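PDB 2P2W: citrate synthase from Thermotoga maritima, which probably catalyses the condensation of oxaloacetate with acetyl-CoA and water to give citrate and free CoA, a step of the tricarboxylic acid cycle. Local coordinates for residues A[40-45]-A[172-177]; A[46-49]-A[53-56]; A[234-239]-A[284-289]; A[265-270]-A[300-305]; A[306-311]-A[315-320]. All coordinates share one frame; numbering follows the deposited sequence.

Contact 1: residues A[40-45]-A[172-177]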
# COMPACT_ATOMS: atom_id res chain seq x y z
N SER A 40 -9.90 24.81 16.65
CA SER A 40 -8.58 24.24 16.88
C SER A 40 -7.54 24.63 15.83
O SER A 40 -7.75 25.54 15.04
CB SER A 40 -8.69 22.71 16.96
OG SER A 40 -7.57 22.13 17.60
N THR A 41 -6.42 23.92 15.86
CA THR A 41 -5.31 24.13 14.94
C THR A 41 -4.81 22.75 14.54
O THR A 41 -5.19 21.75 15.15
CB THR A 41 -4.14 24.87 15.61
OG1 THR A 41 -3.68 24.11 16.73
CG2 THR A 41 -4.57 26.25 16.08
N PHE A 42 -3.96 22.68 13.52
CA PHE A 42 -3.43 21.40 13.07
C PHE A 42 -2.76 20.66 14.22
O PHE A 42 -3.10 19.51 14.50
CB PHE A 42 -2.41 21.62 11.94
CG PHE A 42 -2.06 20.36 11.20
CD1 PHE A 42 -1.20 19.41 11.76
CD2 PHE A 42 -2.57 20.12 9.92
CE1 PHE A 42 -0.86 18.25 11.06
CE2 PHE A 42 -2.23 18.97 9.21
CZ PHE A 42 -1.37 18.03 9.78
N GLU A 43 -1.81 21.31 14.88
CA GLU A 43 -1.09 20.68 15.98
C GLU A 43 -1.97 20.27 17.15
O GLU A 43 -1.77 19.19 17.71
CB GLU A 43 0.03 21.59 16.48
CG GLU A 43 1.13 21.83 15.46
CD GLU A 43 0.99 23.15 14.72
OE1 GLU A 43 -0.16 23.58 14.47
OE2 GLU A 43 2.03 23.75 14.38
N GLU A 44 -2.94 21.10 17.52
CA GLU A 44 -3.81 20.76 18.64
C GLU A 44 -4.71 19.56 18.35
O GLU A 44 -4.88 18.69 19.20
CB GLU A 44 -4.68 21.96 19.05
CG GLU A 44 -5.44 21.72 20.35
CD GLU A 44 -6.40 22.84 20.69
OE1 GLU A 44 -7.38 23.04 19.95
OE2 GLU A 44 -6.17 23.52 21.71
N THR A 45 -5.29 19.52 17.16
CA THR A 45 -6.16 18.40 16.83
C THR A 45 -5.34 17.12 16.61
O THR A 45 -5.78 16.03 16.96
CB THR A 45 -7.02 18.70 15.59
OG1 THR A 45 -7.93 19.76 15.90
CG2 THR A 45 -7.82 17.46 15.17
N LEU A 172 -10.51 19.09 9.02
CA LEU A 172 -11.67 18.33 8.54
C LEU A 172 -11.28 17.03 7.84
O LEU A 172 -12.05 16.07 7.83
CB LEU A 172 -12.48 19.18 7.56
CG LEU A 172 -13.25 20.38 8.11
CD1 LEU A 172 -13.84 21.18 6.95
CD2 LEU A 172 -14.33 19.90 9.04
N LEU A 173 -10.08 17.00 7.26
CA LEU A 173 -9.60 15.83 6.52
C LEU A 173 -8.65 14.89 7.27
O LEU A 173 -8.22 13.89 6.72
CB LEU A 173 -8.89 16.30 5.24
CG LEU A 173 -9.71 17.09 4.22
CD1 LEU A 173 -8.77 17.81 3.25
CD2 LEU A 173 -10.64 16.15 3.48
N MET A 174 -8.33 15.19 8.52
CA MET A 174 -7.40 14.35 9.26
C MET A 174 -7.82 12.91 9.50
O MET A 174 -6.98 12.01 9.49
CB MET A 174 -7.08 14.96 10.62
CG MET A 174 -6.09 16.09 10.59
SD MET A 174 -5.67 16.57 12.27
CE MET A 174 -4.59 17.96 11.94
N GLU A 175 -9.11 12.68 9.69
CA GLU A 175 -9.54 11.33 10.03
C GLU A 175 -11.00 10.98 9.72
O GLU A 175 -11.88 11.83 9.84
CB GLU A 175 -9.29 11.13 11.53
CG GLU A 175 -10.20 10.13 12.22
CD GLU A 175 -9.83 8.71 11.89
OE1 GLU A 175 -8.68 8.49 11.45
OE2 GLU A 175 -10.69 7.81 12.09
N GLN A 176 -11.24 9.73 9.31
CA GLN A 176 -12.60 9.27 9.07
C GLN A 176 -12.80 7.76 9.01
O GLN A 176 -13.12 7.19 7.96
CB GLN A 176 -13.21 9.90 7.81
CG GLN A 176 -14.71 9.57 7.73
CD GLN A 176 -15.51 10.54 6.89
OE1 GLN A 176 -15.95 11.59 7.36
NE2 GLN A 176 -15.70 10.19 5.62
N ASP A 177 -12.61 7.12 10.16
CA ASP A 177 -12.83 5.68 10.29
C ASP A 177 -12.02 4.83 9.31
O ASP A 177 -10.89 5.18 8.94
CB ASP A 177 -14.33 5.41 10.13
CG ASP A 177 -14.76 4.10 10.76
OD1 ASP A 177 -14.38 3.83 11.92
OD2 ASP A 177 -15.49 3.34 10.09

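Contact 2: residues A[46-49]-A[53-56]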
# COMPACT_ATOMS: atom_id res chain seq x y z
N ALA A 46 -4.15 17.26 16.04
CA ALA A 46 -3.29 16.10 15.81
C ALA A 46 -2.89 15.53 17.17
O ALA A 46 -2.85 14.31 17.37
CB ALA A 46 -2.05 16.51 15.02
N TYR A 47 -2.59 16.42 18.11
CA TYR A 47 -2.22 16.01 19.45
C TYR A 47 -3.38 15.21 20.04
O TYR A 47 -3.19 14.13 20.61
CB TYR A 47 -1.96 17.23 20.33
CG TYR A 47 -1.54 16.90 21.74
CD1 TYR A 47 -2.47 16.50 22.70
CD2 TYR A 47 -0.20 16.97 22.12
CE1 TYR A 47 -2.09 16.17 24.00
CE2 TYR A 47 0.20 16.65 23.42
CZ TYR A 47 -0.75 16.25 24.35
OH TYR A 47 -0.36 15.95 25.63
N PHE A 48 -4.58 15.75 19.89
CA PHE A 48 -5.79 15.12 20.40
C PHE A 48 -6.01 13.73 19.79
O PHE A 48 -6.37 12.79 20.50
CB PHE A 48 -6.99 16.03 20.11
CG PHE A 48 -8.30 15.49 20.63
CD1 PHE A 48 -8.39 14.97 21.92
CD2 PHE A 48 -9.44 15.54 19.85
CE1 PHE A 48 -9.60 14.51 22.42
CE2 PHE A 48 -10.66 15.08 20.34
CZ PHE A 48 -10.74 14.56 21.63
N LEU A 49 -5.79 13.61 18.49
CA LEU A 49 -5.97 12.32 17.83
C LEU A 49 -4.94 11.28 18.28
O LEU A 49 -5.29 10.12 18.51
CB LEU A 49 -5.89 12.49 16.31
CG LEU A 49 -7.13 13.14 15.67
CD1 LEU A 49 -6.88 13.45 14.20
CD2 LEU A 49 -8.32 12.20 15.83
N LYS A 53 -6.36 13.22 24.36
CA LYS A 53 -6.84 14.29 25.23
C LYS A 53 -6.40 15.64 24.68
O LYS A 53 -5.38 15.73 23.99
CB LYS A 53 -6.29 14.11 26.64
CG LYS A 53 -4.80 14.35 26.74
CD LYS A 53 -4.22 13.78 28.02
CE LYS A 53 -2.82 14.33 28.27
NZ LYS A 53 -1.90 14.05 27.14
N LEU A 54 -7.16 16.69 24.97
CA LEU A 54 -6.80 18.03 24.52
C LEU A 54 -5.59 18.44 25.36
O LEU A 54 -5.57 18.24 26.57
CB LEU A 54 -7.96 19.01 24.72
CG LEU A 54 -9.20 18.73 23.87
CD1 LEU A 54 -10.33 19.68 24.25
CD2 LEU A 54 -8.86 18.87 22.39
N PRO A 55 -4.56 19.00 24.72
CA PRO A 55 -3.35 19.43 25.42
C PRO A 55 -3.52 20.71 26.24
O PRO A 55 -4.30 21.59 25.88
CB PRO A 55 -2.35 19.62 24.30
CG PRO A 55 -3.22 20.20 23.21
CD PRO A 55 -4.45 19.30 23.28
N THR A 56 -2.77 20.80 27.34
CA THR A 56 -2.80 21.99 28.17
C THR A 56 -1.95 23.01 27.43
O THR A 56 -1.31 22.69 26.43
CB THR A 56 -2.18 21.75 29.57
OG1 THR A 56 -0.82 21.30 29.41
CG2 THR A 56 -2.98 20.71 30.34

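Contact 3: residues A[234-239]-A[284-289]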
# COMPACT_ATOMS: atom_id res chain seq x y z
N PHE A 234 -25.77 17.86 -18.09
CA PHE A 234 -24.60 17.06 -17.74
C PHE A 234 -24.98 15.89 -16.83
O PHE A 234 -24.53 14.76 -17.04
CB PHE A 234 -23.56 17.93 -17.04
CG PHE A 234 -22.35 17.16 -16.58
CD1 PHE A 234 -21.37 16.78 -17.49
CD2 PHE A 234 -22.20 16.82 -15.24
CE1 PHE A 234 -20.26 16.06 -17.07
CE2 PHE A 234 -21.09 16.09 -14.81
CZ PHE A 234 -20.12 15.71 -15.73
N VAL A 235 -25.80 16.18 -15.82
CA VAL A 235 -26.22 15.14 -14.88
C VAL A 235 -27.02 14.05 -15.59
O VAL A 235 -26.76 12.86 -15.38
CB VAL A 235 -27.07 15.74 -13.73
CG1 VAL A 235 -27.63 14.63 -12.86
CG2 VAL A 235 -26.20 16.68 -12.89
N GLN A 236 -27.97 14.44 -16.42
CA GLN A 236 -28.78 13.47 -17.15
C GLN A 236 -27.91 12.59 -18.04
O GLN A 236 -28.13 11.38 -18.15
CB GLN A 236 -29.85 14.17 -17.99
CG GLN A 236 -31.00 14.73 -17.17
CD GLN A 236 -31.62 13.68 -16.26
OE1 GLN A 236 -31.92 12.57 -16.70
NE2 GLN A 236 -31.83 14.03 -15.00
N LYS A 237 -26.90 13.20 -18.66
CA LYS A 237 -25.97 12.49 -19.52
C LYS A 237 -25.20 11.46 -18.70
O LYS A 237 -24.99 10.33 -19.14
CB LYS A 237 -24.98 13.48 -20.15
CG LYS A 237 -23.78 12.83 -20.82
CD LYS A 237 -22.67 13.84 -21.07
CE LYS A 237 -21.85 13.50 -22.30
NZ LYS A 237 -20.49 14.11 -22.25
N CYS A 238 -24.77 11.86 -17.50
CA CYS A 238 -24.03 10.96 -16.62
C CYS A 238 -24.87 9.75 -16.22
O CYS A 238 -24.37 8.63 -16.16
CB CYS A 238 -23.58 11.71 -15.37
SG CYS A 238 -22.10 12.72 -15.62
N LEU A 239 -26.15 9.98 -15.95
CA LEU A 239 -27.04 8.89 -15.57
C LEU A 239 -27.18 7.88 -16.71
O LEU A 239 -27.15 6.67 -16.49
CB LEU A 239 -28.41 9.44 -15.17
CG LEU A 239 -28.40 10.37 -13.96
CD1 LEU A 239 -29.81 10.86 -13.66
CD2 LEU A 239 -27.81 9.64 -12.76
N GLU A 284 -24.89 20.66 -6.87
CA GLU A 284 -25.47 20.12 -5.64
C GLU A 284 -26.97 20.41 -5.62
O GLU A 284 -27.78 19.54 -5.29
CB GLU A 284 -24.83 20.75 -4.41
CG GLU A 284 -25.62 20.50 -3.13
CD GLU A 284 -25.00 21.14 -1.91
OE1 GLU A 284 -23.83 21.55 -1.99
OE2 GLU A 284 -25.69 21.22 -0.88
N GLU A 285 -27.33 21.65 -5.96
CA GLU A 285 -28.74 22.04 -5.97
C GLU A 285 -29.58 21.12 -6.85
O GLU A 285 -30.64 20.66 -6.44
CB GLU A 285 -28.91 23.48 -6.47
CG GLU A 285 -30.35 23.98 -6.37
CD GLU A 285 -30.57 25.29 -7.11
OE1 GLU A 285 -30.60 25.26 -8.36
OE2 GLU A 285 -30.71 26.34 -6.45
N TYR A 286 -29.10 20.86 -8.06
CA TYR A 286 -29.84 20.02 -8.98
C TYR A 286 -29.95 18.56 -8.53
O TYR A 286 -31.03 17.96 -8.58
CB TYR A 286 -29.22 20.07 -10.38
CG TYR A 286 -29.94 19.20 -11.38
CD1 TYR A 286 -31.02 19.69 -12.10
CD2 TYR A 286 -29.58 17.86 -11.55
CE1 TYR A 286 -31.74 18.88 -12.97
CE2 TYR A 286 -30.29 17.03 -12.41
CZ TYR A 286 -31.37 17.55 -13.12
OH TYR A 286 -32.09 16.74 -13.97
N ILE A 287 -28.83 18.00 -8.10
CA ILE A 287 -28.79 16.61 -7.68
C ILE A 287 -29.60 16.35 -6.41
O ILE A 287 -30.34 15.38 -6.34
CB ILE A 287 -27.33 16.13 -7.49
CG1 ILE A 287 -26.67 16.02 -8.87
CG2 ILE A 287 -27.29 14.79 -6.75
CD1 ILE A 287 -25.21 15.61 -8.84
N VAL A 288 -29.46 17.23 -5.42
CA VAL A 288 -30.19 17.06 -4.17
C VAL A 288 -31.68 17.40 -4.30
O VAL A 288 -32.53 16.66 -3.80
CB VAL A 288 -29.56 17.90 -3.04
CG1 VAL A 288 -30.37 17.77 -1.76
CG2 VAL A 288 -28.13 17.43 -2.80
N SER A 289 -32.01 18.50 -4.98
CA SER A 289 -33.42 18.89 -5.12
C SER A 289 -34.22 17.86 -5.93
O SER A 289 -35.41 17.66 -5.68
CB SER A 289 -33.55 20.28 -5.76
OG SER A 289 -33.14 20.28 -7.12

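Contact 4: residues A[265-270]-A[300-305]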
# COMPACT_ATOMS: atom_id res chain seq x y z
N ARG A 265 -19.56 26.42 3.20
CA ARG A 265 -19.77 27.69 3.87
C ARG A 265 -18.52 28.55 3.76
O ARG A 265 -18.60 29.77 3.57
CB ARG A 265 -20.12 27.47 5.35
CG ARG A 265 -20.41 28.76 6.10
CD ARG A 265 -20.95 28.53 7.51
NE ARG A 265 -19.99 27.84 8.37
CZ ARG A 265 -20.01 26.53 8.63
NH1 ARG A 265 -20.95 25.75 8.10
NH2 ARG A 265 -19.09 26.00 9.43
N VAL A 266 -17.35 27.92 3.88
CA VAL A 266 -16.08 28.64 3.76
C VAL A 266 -16.02 29.34 2.41
O VAL A 266 -15.72 30.54 2.33
CB VAL A 266 -14.89 27.67 3.88
CG1 VAL A 266 -13.60 28.37 3.50
CG2 VAL A 266 -14.81 27.12 5.30
N LEU A 267 -16.31 28.60 1.35
CA LEU A 267 -16.29 29.16 0.00
C LEU A 267 -17.36 30.24 -0.17
O LEU A 267 -17.11 31.27 -0.79
CB LEU A 267 -16.50 28.04 -1.02
CG LEU A 267 -15.33 27.06 -1.13
CD1 LEU A 267 -15.73 25.82 -1.93
CD2 LEU A 267 -14.16 27.77 -1.80
N GLN A 268 -18.54 30.00 0.39
CA GLN A 268 -19.63 30.97 0.29
C GLN A 268 -19.23 32.29 0.93
O GLN A 268 -19.57 33.37 0.44
CB GLN A 268 -20.89 30.44 0.98
CG GLN A 268 -22.13 31.28 0.70
CD GLN A 268 -22.55 31.19 -0.75
OE1 GLN A 268 -22.94 30.12 -1.22
NE2 GLN A 268 -22.47 32.31 -1.46
N GLU A 269 -18.50 32.20 2.04
CA GLU A 269 -18.08 33.38 2.77
C GLU A 269 -16.82 34.05 2.23
O GLU A 269 -16.67 35.27 2.35
CB GLU A 269 -17.89 33.03 4.25
CG GLU A 269 -19.20 32.95 5.02
CD GLU A 269 -19.04 32.35 6.41
OE1 GLU A 269 -17.89 32.17 6.86
OE2 GLU A 269 -20.08 32.05 7.04
N HIS A 270 -15.93 33.28 1.61
CA HIS A 270 -14.69 33.86 1.10
C HIS A 270 -14.47 33.88 -0.41
O HIS A 270 -13.70 34.70 -0.90
CB HIS A 270 -13.49 33.18 1.77
CG HIS A 270 -13.44 33.39 3.25
ND1 HIS A 270 -14.17 32.63 4.13
CD2 HIS A 270 -12.77 34.30 3.99
CE1 HIS A 270 -13.96 33.06 5.36
NE2 HIS A 270 -13.11 34.07 5.30
N ASP A 300 -14.78 15.96 -1.17
CA ASP A 300 -13.97 16.20 -2.37
C ASP A 300 -14.50 17.30 -3.29
O ASP A 300 -13.73 17.94 -4.01
CB ASP A 300 -13.80 14.92 -3.20
CG ASP A 300 -13.13 13.79 -2.43
OD1 ASP A 300 -12.26 14.08 -1.58
OD2 ASP A 300 -13.47 12.62 -2.69
N LEU A 301 -15.81 17.50 -3.29
CA LEU A 301 -16.41 18.51 -4.16
C LEU A 301 -15.95 19.92 -3.82
O LEU A 301 -15.57 20.69 -4.70
CB LEU A 301 -17.95 18.45 -4.09
CG LEU A 301 -18.72 19.40 -5.02
CD1 LEU A 301 -18.47 19.01 -6.48
CD2 LEU A 301 -20.21 19.35 -4.71
N TYR A 302 -15.98 20.26 -2.53
CA TYR A 302 -15.59 21.60 -2.11
C TYR A 302 -14.15 21.77 -1.65
O TYR A 302 -13.62 22.87 -1.72
CB TYR A 302 -16.56 22.08 -1.03
CG TYR A 302 -17.97 22.23 -1.57
CD1 TYR A 302 -18.25 23.13 -2.60
CD2 TYR A 302 -19.01 21.45 -1.06
CE1 TYR A 302 -19.54 23.24 -3.12
CE2 TYR A 302 -20.30 21.56 -1.57
CZ TYR A 302 -20.56 22.46 -2.60
OH TYR A 302 -21.83 22.56 -3.11
N SER A 303 -13.52 20.70 -1.17
CA SER A 303 -12.13 20.82 -0.76
C SER A 303 -11.30 21.17 -2.00
O SER A 303 -10.41 22.02 -1.94
CB SER A 303 -11.62 19.51 -0.15
OG SER A 303 -11.52 18.50 -1.13
N SER A 304 -11.62 20.53 -3.12
CA SER A 304 -10.90 20.78 -4.36
C SER A 304 -11.07 22.23 -4.81
O SER A 304 -10.10 22.87 -5.24
CB SER A 304 -11.39 19.84 -5.48
OG SER A 304 -12.74 20.09 -5.83
N VAL A 305 -12.28 22.76 -4.71
CA VAL A 305 -12.52 24.15 -5.11
C VAL A 305 -11.75 25.10 -4.20
O VAL A 305 -11.15 26.07 -4.67
CB VAL A 305 -14.04 24.49 -5.08
CG1 VAL A 305 -14.25 25.97 -5.39
CG2 VAL A 305 -14.78 23.65 -6.12

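Contact 5: residues A[306-311]-A[315-320]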
# COMPACT_ATOMS: atom_id res chain seq x y z
N LEU A 306 -11.73 24.82 -2.90
CA LEU A 306 -11.00 25.67 -1.97
C LEU A 306 -9.50 25.66 -2.29
O LEU A 306 -8.87 26.71 -2.37
CB LEU A 306 -11.21 25.22 -0.52
CG LEU A 306 -10.41 26.00 0.53
CD1 LEU A 306 -10.82 27.47 0.48
CD2 LEU A 306 -10.66 25.44 1.93
N PHE A 307 -8.93 24.47 -2.48
CA PHE A 307 -7.51 24.36 -2.78
C PHE A 307 -7.16 25.13 -4.05
O PHE A 307 -6.11 25.77 -4.13
CB PHE A 307 -7.10 22.89 -2.93
CG PHE A 307 -7.22 22.08 -1.66
CD1 PHE A 307 -7.09 22.69 -0.42
CD2 PHE A 307 -7.45 20.71 -1.72
CE1 PHE A 307 -7.17 21.95 0.76
CE2 PHE A 307 -7.54 19.96 -0.55
CZ PHE A 307 -7.40 20.58 0.69
N GLU A 308 -8.04 25.06 -5.04
CA GLU A 308 -7.82 25.78 -6.29
C GLU A 308 -7.80 27.28 -6.01
O GLU A 308 -6.88 27.99 -6.43
CB GLU A 308 -8.94 25.46 -7.29
CG GLU A 308 -8.91 26.34 -8.55
CD GLU A 308 -8.27 25.66 -9.75
OE1 GLU A 308 -7.55 24.66 -9.56
OE2 GLU A 308 -8.49 26.13 -10.88
N GLU A 309 -8.82 27.77 -5.30
CA GLU A 309 -8.91 29.20 -5.01
C GLU A 309 -7.76 29.68 -4.12
O GLU A 309 -7.41 30.86 -4.12
CB GLU A 309 -10.27 29.52 -4.36
CG GLU A 309 -11.49 29.25 -5.26
CD GLU A 309 -11.42 30.02 -6.57
OE1 GLU A 309 -10.86 31.11 -6.60
OE2 GLU A 309 -11.96 29.53 -7.56
N LEU A 310 -7.18 28.75 -3.33
CA LEU A 310 -6.06 29.14 -2.46
C LEU A 310 -4.74 29.17 -3.22
O LEU A 310 -3.69 29.51 -2.68
CB LEU A 310 -5.94 28.14 -1.31
CG LEU A 310 -7.04 28.24 -0.27
CD1 LEU A 310 -6.79 27.26 0.89
CD2 LEU A 310 -7.14 29.64 0.35
N GLY A 311 -4.78 28.73 -4.50
CA GLY A 311 -3.58 28.85 -5.35
C GLY A 311 -2.70 27.57 -5.43
O GLY A 311 -1.57 27.65 -5.90
N ASN A 315 -2.47 18.89 -9.19
CA ASN A 315 -1.87 17.58 -8.95
C ASN A 315 -1.25 17.46 -7.55
O ASN A 315 -0.53 16.52 -7.24
CB ASN A 315 -0.87 17.26 -10.07
CG ASN A 315 0.38 18.10 -9.93
OD1 ASN A 315 0.36 19.23 -9.46
ND2 ASN A 315 1.50 17.52 -10.41
N MET A 316 -1.54 18.48 -6.70
CA MET A 316 -1.14 18.40 -5.29
C MET A 316 -2.36 18.23 -4.35
O MET A 316 -2.22 18.03 -3.15
CB MET A 316 -0.35 19.67 -4.92
CG MET A 316 0.31 19.56 -3.54
SD MET A 316 0.88 21.14 -2.90
CE MET A 316 2.34 21.32 -3.92
N PHE A 317 -3.58 18.37 -4.94
CA PHE A 317 -4.80 18.29 -4.11
C PHE A 317 -4.84 16.99 -3.25
O PHE A 317 -5.13 17.03 -2.07
CB PHE A 317 -6.02 18.32 -5.04
CG PHE A 317 -6.31 19.69 -5.59
CD1 PHE A 317 -5.40 20.73 -5.44
CD2 PHE A 317 -7.49 19.90 -6.30
CE1 PHE A 317 -5.67 21.98 -6.01
CE2 PHE A 317 -7.75 21.15 -6.87
CZ PHE A 317 -6.84 22.19 -6.72
N THR A 318 -4.56 15.84 -3.85
CA THR A 318 -4.59 14.60 -3.09
C THR A 318 -3.49 14.59 -2.03
O THR A 318 -3.66 14.04 -0.95
CB THR A 318 -4.43 13.35 -4.01
OG1 THR A 318 -5.46 13.36 -5.01
CG2 THR A 318 -4.57 12.07 -3.19
N ALA A 319 -2.36 15.21 -2.35
CA ALA A 319 -1.24 15.27 -1.40
C ALA A 319 -1.61 16.18 -0.22
O ALA A 319 -1.13 15.98 0.90
CB ALA A 319 0.02 15.77 -2.09
N LEU A 320 -2.44 17.18 -0.48
CA LEU A 320 -2.87 18.10 0.58
C LEU A 320 -3.79 17.32 1.52
O LEU A 320 -3.77 17.52 2.74
CB LEU A 320 -3.62 19.30 -0.00
CG LEU A 320 -2.74 20.29 -0.78
CD1 LEU A 320 -3.63 21.30 -1.49
CD2 LEU A 320 -1.78 20.98 0.18

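Contact 1: residues A[40-45]-A[172-177]
A Met-aromatic contact joins the first turn of helix 42-51 to Met174, near the C-terminal end of helix 163-173, in the mostly helical citrate synthase fold: the thioether of Met174 ends on the ring of Phe42. Met174 CE sits over the centre of one ring face, 3.5 Å from the Phe42 centroid and only 7° off the ring normal, a CH-pi contact. The sulfur stands behind it, farther from the ring. Met174 gets this far because its chain runs extended beyond CG (chi2 -173°, chi3 -177°). Met174 CE also lies 3.3 Å from the carbonyl oxygen of Phe42, and on the way in Met174 SD packs 3.7 Å from CG2 of Thr45. That methyl faces the thioether because it stands anti to the backbone N of Thr45. Behind the contact, Thr41 caps the helix, its OG1 accepting from Glu44 N at 3.2 Å. An alanine in place of Phe42 would probably leave the Met174 methyl without its aromatic seat and open a gap beside the first turn of the helix. Helix 317-337 lies against both partners, touching Phe42 through Val327 and Met174 through Ala324, while Tyr28 of strand 25-28 packs on Thr45 and Met174. On helix 163-173 itself, Glu167 accepts a hydrogen bond from the backbone N of Phe42, a second tie between the two helices.

Contact 2: residues A[46-49]-A[53-56]
Tyr47 and Phe48, consecutive on helix 42-51, offer their rings to consecutive residues of the loop that follows, so that the chain folds back on the helix it has just left. Both have CG anti to the backbone N (chi1 -179° and -178°), but their rings are used differently. Pro55 and Tyr47 run antiparallel alongside one another, and CB of Pro55 lies over the centre of one face of the Tyr47 ring, 3.5 Å from the centroid, as a CH-pi contact. The edge of the same ring meets the backbone: the carbonyl oxygen of Lys53 lies in the ring plane, 3.3 Å from CE1 of Tyr47. At the far end the phenol oxygen OH of Tyr47 accepts a 2.9 Å hydrogen bond from NZ of Lys53. The lysine CB starts away from the helix, and a bend at chi4 (-57°) helps bring the ammonium back to the phenol. One proline and one lysine thus hold a single tyrosine by face, edge and hydroxyl.

On Phe48 the cover is less central. Leu54 comes across obliquely and sets CD2 over one face, 4.1 Å from the ring centroid and shifted toward the rim, while the ring edge runs beside the Lys53 backbone, with CD1 of Phe48 3.5 Å from Lys53 C. Arg363 of the second subunit packs on Leu54 and donates a hydrogen bond to Pro55 O, placing this turn at the dimer interface. The loop leads into helix 57-69, whose Phe63 meets the Tyr47 ring edge-to-face and whose Leu60 packs on Pro55.

Contact 3: residues A[234-239]-A[284-289]
Tyr286 holds its ring trans to the main-chain N, which sends it from helix 275-289 across to helix 231-241, where Gln236 folds back to meet it through a bend at chi2 (-53°). The amide nitrogen NE2 of Gln236 donates to OH of Tyr286 at 2.9 Å. The phenol lies slightly out of the amide plane, and the amide and ring planes are turned 73° apart. The donor comes from an exposed residue of helix 231-241. Val235 lies along the ring edge: its CG1 reaches CE2 of Tyr286 at 3.6 Å, close to the ring plane. This is helix-on-helix packing, the short segments crossing at 55° with their axes 11.4 Å apart at closest approach. At that spacing side chains bridge the helices and the backbones stay apart. The other branch of Val235, CG2, meets CG1 of Ile287 at 4.1 Å, so Val235 touches two successive residues of the partner helix. Earlier residues of helix 231-241, Val231 and Glu232, also lie against Tyr286. One turn ahead of Val288, Glu284 points to another neighbour and hydrogen-bonds to Tyr302 of helix 299-309.

Contact 4: residues A[265-270]-A[300-305]
Leu267 of helix 258-270 reaches Tyr302 and Val305 of helix 299-309 mainly through CD1, with CD2 touching Val305. Asp300, at the start of the second segment, is a predicted active-site residue; it does not touch Leu267, while its carbonyl oxygen accepts a 3.0 Å hydrogen bond from OG of Ser304, in the carbonyl plane. Tyr302 follows as the first residue to touch. CD1 of Leu267 comes within 3.6 Å of the Tyr302 carbonyl oxygen and 3.7 Å of its ring atom CD1, approaching the ring obliquely. With CG anti to the carbonyl carbon (chi1 -64°), the tyrosine ring leans back along its own helix, and CD2 of Leu301 covers part of one face. Its hydroxyl looks beyond the pair, to a hydrogen bond with Glu284 of helix 275-289. Ser303 and Ser304 turn their side chains from Leu267. One turn after Tyr302, Val305 brings CG1 to 3.8 Å from CD1 of Leu267, and the same methyl lies 4.0 Å from CD2 of the leucine. The leucine thus spans one helical turn, with Phe277 of helix 275-289 packed on it and on Tyr302. The chemistry across this buried contact is wholly apolar apart from the carbonyl oxygen beside a methyl, which implies that shape fit and burial hold the helices here, while the Tyr302 hydroxyl is directed to Glu284.

Contact 5: residues A[306-311]-A[315-320]
Phe307 meets Phe317 and Leu320 across the short connection between helix 299-309 and helix 317-337, each ring being covered on a face by an aliphatic carbon. CB of Phe307 sits over the Phe317 ring, 3.8 Å from its centroid and nearest CE1. CD1 of Leu320, reaching over from the second helix, covers the Phe307 ring in turn, 3.8 Å from that centroid and shifted toward the rim. The two rings themselves are oblique, planes 58° apart and centroids 5.7 Å from each other. Phe317 reaches on along the first helix until its CZ lies 3.5 Å from the backbone N of Glu308. The Glu308 carboxylate, nearly perpendicular to that ring, brings OE1 to 3.8 Å from CZ of Phe317, and OE1 also forms a salt bridge with Arg314 in the connection. A Schellman motif ends the first helix: Gly311 takes a positive phi of 97°, and its N bonds back to Glu308 O at 2.9 Å. A serine in place of Phe307 would probably leave the Leu320 methyl without the ring it covers and open a gap between the two helices. Outside this pair, helix 163-173 packs on Phe307 through Leu166 and Leu173, helix 214-225 lies against Phe317 through Pro219, and Phe151 of helix 147-156 touches Leu320.

Overall arrangement
Contacts 1, 2, 4 and 5 are buried, contact 3, far from the chain centre, only partly so. Contacts 1, 4 and 5 are held by apolar packing, whereas contacts 2 and 3 each add a hydrogen bond to a tyrosine hydroxyl: from an exposed lysine in contact 2, from an exposed glutamine in contact 3. Contacts 1 and 2 share helix 42-51, join where Met174 packs on Leu49, and both touch the second subunit. Contacts 4 and 5 share helix 299-309, with Leu267 packing on Leu306. Leu173 against Phe307 connects contact 1 to contact 5, and a probable hydrogen bond between Glu284 and Tyr302 ties contact 3 to contact 4. Contacts 2 and 3 lie about 41 Å apart, centre to centre.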